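Local coordinates for protein N-acetylneuraminate epimerase (Escherichia coli, PDB 2UVK) that catalyses the mutarotation of sialic acid, converting the alpha-anomer of N-acetylneuraminate to the beta-anomer and so speeding their equilibration, at residues 118-123 with 172-177. Numbering follows the deposited sequence.
Sequences NGKAYV and SFDPST
The two middle strands of one four-stranded antiparallel blade of this Kelch beta-propeller pair through A121 with F173 and Y122 with S172. The link between these strands runs for 48 residues, about half of them in helices. A121 and F173 form the hydrogen-bonded pair: A121 N donates to F173 O (2.9 Å), and F173 N returns a nearly straight bond to A121 O (2.7 Å, 174° at the hydrogen). That same A121 O also receives a CA-H...O contact from S172 CA. An aromatic ring is met at its edge on one face of the sheet and over its face on the other. On the first, the CB of A121 lies at the edge of the F173 ring, 4.2 Å from CD2; the ring, its CG anti to the backbone N (chi1 166°), continues among F71 and W180, the former in the preceding blade. On the other, S172 CB sits over the face of the Y122 ring, 4.0 Å from its centroid, a CH-pi contact offset toward the rim, while F115 of the adjacent edge strand 112-117 also meets this ring. Beyond the pairing the chain turns at D174, whose OD1 accepts from S176 N (3.1 Å) in an Asx turn, the donor arriving from above the carboxylate plane. The extended K120 chain brings NZ to 4.7 Å from D174 OD2, oppositely charged but not in contact, so any attraction is probably modest. An alanine in place of D174 would probably leave S176 N without its turn-closing acceptor and the K120 ammonium without its nearby opposite charge. A water lies 2.7 Å from D174 OD1, within hydrogen-bonding distance. P175 CD lies 3.3 Å from G119 O, at the loop end of the pairing.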
loop_
_atom_site.group_PDB
_atom_site.type_symbol
_atom_site.label_atom_id
_atom_site.label_comp_id
_atom_site.label_asym_id
_atom_site.label_seq_id
_atom_site.Cartn_x
_atom_site.Cartn_y
_atom_site.Cartn_z
ATOM N N ASN B 118 9.580 15.839 16.589
ATOM C CA ASN B 118 8.863 15.735 17.853
ATOM C C ASN B 118 8.764 14.312 18.411
ATOM O O ASN B 118 7.681 13.850 18.792
ATOM C CB ASN B 118 7.462 16.358 17.724
ATOM C CG ASN B 118 7.496 17.864 17.405
ATOM O OD1 ASN B 118 6.509 18.425 16.926
ATOM N ND2 ASN B 118 8.632 18.501 17.642
ATOM N N GLY B 119 9.903 13.628 18.461
ATOM C CA GLY B 119 10.031 12.345 19.136
ATOM C C GLY B 119 9.478 11.150 18.375
ATOM O O GLY B 119 9.349 10.067 18.934
ATOM N N LYS B 120 9.143 11.359 17.107
ATOM C CA LYS B 120 8.554 10.292 16.277
ATOM C C LYS B 120 9.369 10.144 15.006
ATOM O O LYS B 120 9.984 11.103 14.531
ATOM C CB LYS B 120 7.102 10.627 15.923
ATOM C CG LYS B 120 6.164 10.633 17.149
ATOM C CD LYS B 120 4.849 11.316 16.889
ATOM C CE LYS B 120 4.004 11.336 18.183
ATOM N NZ LYS B 120 2.594 11.732 17.944
ATOM N N ALA B 121 9.355 8.929 14.446
ATOM C CA ALA B 121 10.004 8.697 13.161
ATOM C C ALA B 121 8.974 8.821 12.063
ATOM O O ALA B 121 7.964 8.141 12.075
ATOM C CB ALA B 121 10.636 7.322 13.134
ATOM N N TYR B 122 9.244 9.707 11.118
ATOM C CA TYR B 122 8.357 9.965 10.000
ATOM C C TYR B 122 8.969 9.338 8.757
ATOM O O TYR B 122 10.168 9.477 8.506
ATOM C CB TYR B 122 8.221 11.467 9.781
ATOM C CG TYR B 122 7.278 12.145 10.748
ATOM C CD1 TYR B 122 6.000 12.517 10.363
ATOM C CD2 TYR B 122 7.666 12.409 12.041
ATOM C CE1 TYR B 122 5.123 13.162 11.250
ATOM C CE2 TYR B 122 6.805 13.010 12.929
ATOM C CZ TYR B 122 5.528 13.367 12.532
ATOM O OH TYR B 122 4.686 14.027 13.440
ATOM N N VAL B 123 8.104 8.681 7.980
ATOM C CA VAL B 123 8.506 7.895 6.790
ATOM C C VAL B 123 7.645 8.297 5.597
ATOM O O VAL B 123 6.430 8.429 5.715
ATOM C CB VAL B 123 8.316 6.386 7.055
ATOM C CG1 VAL B 123 8.597 5.578 5.786
ATOM C CG2 VAL B 123 9.207 5.920 8.221
ATOM N N SER B 172 3.861 8.071 10.575
ATOM C CA SER B 172 4.654 8.328 11.777
ATOM C C SER B 172 4.646 7.111 12.698
ATOM O O SER B 172 3.601 6.505 12.953
ATOM C CB SER B 172 4.182 9.597 12.517
ATOM O OG SER B 172 2.869 9.466 13.028
ATOM N N PHE B 173 5.843 6.759 13.146
ATOM C CA PHE B 173 6.073 5.671 14.088
ATOM C C PHE B 173 6.400 6.296 15.445
ATOM O O PHE B 173 7.325 7.101 15.543
ATOM C CB PHE B 173 7.247 4.817 13.602
ATOM C CG PHE B 173 7.794 3.867 14.635
ATOM C CD1 PHE B 173 7.223 2.635 14.846
ATOM C CD2 PHE B 173 8.920 4.215 15.390
ATOM C CE1 PHE B 173 7.744 1.743 15.795
ATOM C CE2 PHE B 173 9.423 3.324 16.315
ATOM C CZ PHE B 173 8.830 2.106 16.517
ATOM N N ASP B 174 5.657 5.890 16.473
ATOM C CA ASP B 174 5.870 6.403 17.843
ATOM C C ASP B 174 6.609 5.340 18.641
ATOM O O ASP B 174 6.054 4.282 18.903
ATOM C CB ASP B 174 4.526 6.738 18.490
ATOM C CG ASP B 174 4.681 7.378 19.883
ATOM O OD1 ASP B 174 5.802 7.365 20.408
ATOM O OD2 ASP B 174 3.680 7.892 20.420
ATOM N N PRO B 175 7.877 5.600 19.036
ATOM C CA PRO B 175 8.641 4.568 19.746
ATOM C C PRO B 175 8.002 4.080 21.065
ATOM O O PRO B 175 8.232 2.955 21.475
ATOM C CB PRO B 175 9.986 5.244 20.020
ATOM C CG PRO B 175 10.057 6.385 19.099
ATOM C CD PRO B 175 8.659 6.826 18.827
ATOM N N SER B 176 7.206 4.926 21.690
ATOM C CA SER B 176 6.583 4.587 22.961
ATOM C C SER B 176 5.498 3.525 22.815
ATOM O O SER B 176 5.371 2.643 23.667
ATOM C CB SER B 176 6.018 5.852 23.594
ATOM O OG SER B 176 7.070 6.789 23.823
ATOM N N THR B 177 4.748 3.582 21.707
ATOM C CA THR B 177 3.633 2.660 21.458
ATOM C C THR B 177 4.016 1.573 20.435
ATOM O O THR B 177 3.389 0.510 20.375
ATOM C CB THR B 177 2.415 3.427 20.910
ATOM O OG1 THR B 177 2.706 3.906 19.599
ATOM C CG2 THR B 177 2.086 4.641 21.790
HETATM O O HOH W 1 7.067 9.544 21.475
#